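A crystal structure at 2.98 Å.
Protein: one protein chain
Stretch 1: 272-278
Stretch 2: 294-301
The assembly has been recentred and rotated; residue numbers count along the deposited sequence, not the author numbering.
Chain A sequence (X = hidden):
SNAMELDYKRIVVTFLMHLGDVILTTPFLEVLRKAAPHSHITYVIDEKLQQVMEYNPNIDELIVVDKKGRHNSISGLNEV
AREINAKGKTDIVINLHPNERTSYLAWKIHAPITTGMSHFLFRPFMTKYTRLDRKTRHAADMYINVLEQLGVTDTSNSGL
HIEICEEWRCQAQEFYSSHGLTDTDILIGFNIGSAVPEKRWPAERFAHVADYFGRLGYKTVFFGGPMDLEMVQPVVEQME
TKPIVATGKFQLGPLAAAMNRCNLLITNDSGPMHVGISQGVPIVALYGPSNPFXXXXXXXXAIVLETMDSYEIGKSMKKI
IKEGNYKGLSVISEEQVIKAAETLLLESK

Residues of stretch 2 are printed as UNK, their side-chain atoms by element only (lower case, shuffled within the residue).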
# COMPACT_ATOMS: atom_id res chain seq x y z
N PRO A 272 -2.87 3.96 2.51
CA PRO A 272 -1.82 4.85 3.01
C PRO A 272 -0.89 4.18 4.01
O PRO A 272 0.24 4.64 4.17
CB PRO A 272 -2.61 5.97 3.69
CG PRO A 272 -3.91 5.99 2.96
CD PRO A 272 -4.21 4.57 2.60
N MSE A 273 -1.35 3.13 4.68
CA MSE A 273 -0.49 2.38 5.60
C MSE A 273 0.67 1.71 4.85
O MSE A 273 1.81 1.72 5.32
CB MSE A 273 -1.30 1.33 6.35
CG MSE A 273 -0.52 0.59 7.42
SE MSE A 273 -1.41 -1.06 7.96
CE MSE A 273 -1.23 -2.12 6.34
N HIS A 274 0.39 1.15 3.68
CA HIS A 274 1.44 0.59 2.85
C HIS A 274 2.39 1.66 2.30
O HIS A 274 3.61 1.46 2.25
CB HIS A 274 0.86 -0.30 1.76
CG HIS A 274 -0.05 -1.37 2.27
ND1 HIS A 274 -1.42 -1.24 2.28
CD2 HIS A 274 0.21 -2.57 2.83
CE1 HIS A 274 -1.97 -2.33 2.80
NE2 HIS A 274 -0.99 -3.15 3.14
N VAL A 275 1.84 2.81 1.90
CA VAL A 275 2.66 3.95 1.49
C VAL A 275 3.65 4.30 2.60
O VAL A 275 4.82 4.54 2.35
CB VAL A 275 1.80 5.19 1.21
CG1 VAL A 275 2.69 6.39 0.87
CG2 VAL A 275 0.80 4.91 0.10
N GLY A 276 3.16 4.33 3.83
CA GLY A 276 4.03 4.60 4.96
C GLY A 276 5.17 3.60 4.97
O GLY A 276 6.33 3.98 4.86
N ILE A 277 4.82 2.32 5.09
CA ILE A 277 5.79 1.23 5.15
C ILE A 277 6.82 1.32 4.03
O ILE A 277 8.01 1.09 4.25
CB ILE A 277 5.08 -0.13 5.05
CG1 ILE A 277 4.14 -0.34 6.24
CG2 ILE A 277 6.08 -1.28 4.94
CD1 ILE A 277 3.39 -1.64 6.14
N SER A 278 6.35 1.67 2.84
CA SER A 278 7.20 1.75 1.66
C SER A 278 8.19 2.91 1.74
O SER A 278 8.91 3.18 0.78
CB SER A 278 6.35 1.91 0.41
OG SER A 278 5.91 3.25 0.26
N UNK A 294 -2.94 -11.46 6.00
CA UNK A 294 -2.89 -11.35 4.54
C UNK A 294 -2.50 -9.98 4.04
O UNK A 294 -1.60 -9.86 3.20
c UNK A 294 -4.22 -11.75 3.95
c UNK A 294 -4.89 -15.44 3.91
c UNK A 294 -5.25 -13.28 5.60
c UNK A 294 -5.49 -15.62 5.15
c UNK A 294 -5.67 -14.53 6.00
c UNK A 294 -4.48 -14.19 3.53
c UNK A 294 -4.67 -13.10 4.36
N UNK A 295 -3.17 -8.94 4.52
CA UNK A 295 -2.84 -7.60 4.03
C UNK A 295 -2.26 -6.66 5.11
O UNK A 295 -2.48 -5.45 5.07
o UNK A 295 -5.49 -9.59 -1.54
c UNK A 295 -4.04 -6.97 3.31
c UNK A 295 -4.43 -7.67 2.02
c UNK A 295 -5.36 -8.68 2.01
c UNK A 295 -5.13 -8.95 -0.36
c UNK A 295 -4.20 -7.94 -0.38
c UNK A 295 -3.86 -7.30 0.81
c UNK A 295 -5.71 -9.32 0.84
N UNK A 296 -1.51 -7.22 6.05
CA UNK A 296 -0.90 -6.39 7.07
C UNK A 296 0.41 -5.79 6.60
O UNK A 296 0.72 -5.79 5.40
N UNK A 297 1.19 -5.25 7.56
CA UNK A 297 2.52 -4.65 7.42
C UNK A 297 3.59 -5.62 6.95
O UNK A 297 4.27 -6.27 7.76
c UNK A 297 2.84 -4.18 8.84
c UNK A 297 1.53 -3.99 9.48
c UNK A 297 0.63 -5.04 8.90
N UNK A 298 3.76 -5.71 5.64
CA UNK A 298 4.71 -6.65 5.07
C UNK A 298 6.15 -6.23 5.29
O UNK A 298 6.54 -5.13 4.89
c UNK A 298 5.50 -7.60 2.87
c UNK A 298 5.40 -8.98 2.91
o UNK A 298 8.22 -10.01 0.86
c UNK A 298 7.44 -7.82 1.47
c UNK A 298 7.32 -9.20 1.53
c UNK A 298 6.30 -9.78 2.25
c UNK A 298 6.53 -7.03 2.14
c UNK A 298 4.49 -6.75 3.58
N UNK A 299 6.94 -7.11 5.90
CA UNK A 299 8.37 -6.88 6.05
C UNK A 299 8.61 -5.51 6.72
O UNK A 299 9.50 -4.76 6.33
n UNK A 299 11.79 -8.20 2.83
o UNK A 299 10.09 -9.42 3.70
c UNK A 299 10.47 -7.23 4.63
c UNK A 299 9.01 -6.90 4.67
c UNK A 299 10.77 -8.38 3.68
N UNK A 300 7.81 -5.21 7.73
CA UNK A 300 7.83 -3.87 8.33
C UNK A 300 8.17 -3.86 9.82
O UNK A 300 7.92 -4.84 10.54
c UNK A 300 6.49 -3.18 8.10
N UNK A 301 8.73 -2.75 10.28
CA UNK A 301 8.88 -2.53 11.70
C UNK A 301 7.57 -1.96 12.21
O UNK A 301 7.38 -0.75 12.25
n UNK A 301 10.53 -1.62 15.66
n UNK A 301 10.92 -0.30 14.01
c UNK A 301 10.05 -1.59 12.00
c UNK A 301 11.04 -0.44 15.32
c UNK A 301 10.33 -1.43 13.47
c UNK A 301 10.08 -2.26 14.53

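Position 294 has seven side-chain atoms, all carbon: one carbon, then a ring of six. No oxygen sits on the ring. The side chain is out of reach of stretch 1 and touches nothing there. A six-carbon ring on a single carbon, with no substituent, is Phe 294.

Position 295 has eight side-chain atoms, one carbon and a six-carbon ring bearing one oxygen. CA-to-CB points sideways to stretch 1, and the end of the side chain leads away. The contact is made by the backbone: the carbonyl O of 295 lies 3.4 Å from NE2 of His 274 and 3.8 Å from CE of Met 273. The ring oxygen makes the residue Tyr 295.

Position 296 has no side-chain atoms. Its backbone C lies 4.0 Å from CE of Met 273, and its O lies 3.9 Å from NE2 of His 274. A CB built here would point away from stretch 1. The bare backbone is Gly 296.

Position 297 has three side-chain carbons that close a ring onto the backbone N. Its CA is 3.4 Å from CD1 of Ile 277, and its CB is 3.7 Å from the same CD1. The closed ring identifies Pro 297. Its CD also lies 4.3 Å from CE of Met 273, so the residue meets two side chains of the helix. A CB built on Gly 296 would clash with Pro 297 CD, 2.6 Å away.

Position 298 has one carbon and a six-carbon ring bearing one oxygen, as at 295. The end of the side chain leads away from stretch 1. The backbone O makes the approach, 3.9 Å from CG2 of Ile 277. This is Tyr 298, whose OH is hydrogen-bonded elsewhere in the structure.

Position 299 has five side-chain atoms: three carbons, the third carrying one O and one N. The end of the side chain leads away, and no side-chain atom makes contact with stretch 1. Two carbons before the amide carbon make it Gln 299; asparagine has only one.

Position 300 has a single side-chain carbon. It points toward stretch 1, and this CB packs 3.7 Å from CG2 of Ile 277. One carbon means Ala 300.

Position 301 has one carbon and a five-membered ring of three carbons and two nitrogens. The end of the side chain leads away and touches nothing in stretch 1. The ring is that of His 301.

The contact is small, burying 254 Å² over both sides, and mainly apolar. Met 273, His 274 and Ile 277 supply the helix side. The type II turn from Pro 297 to Ala 300 brings both of its end residues to Ile 277, which loses the most area of any residue here. Met 273 extends its methyl to the backbone of 295-297. The one hydrogen bond across the stretches, from His 274 NE2 to Tyr 295 O at 3.4 Å, is weak. That carbonyl lies at the edge of the imidazole, near its plane, where a ring N-H can reach it.

Stretch 2 (294-301) FYGPYQAH
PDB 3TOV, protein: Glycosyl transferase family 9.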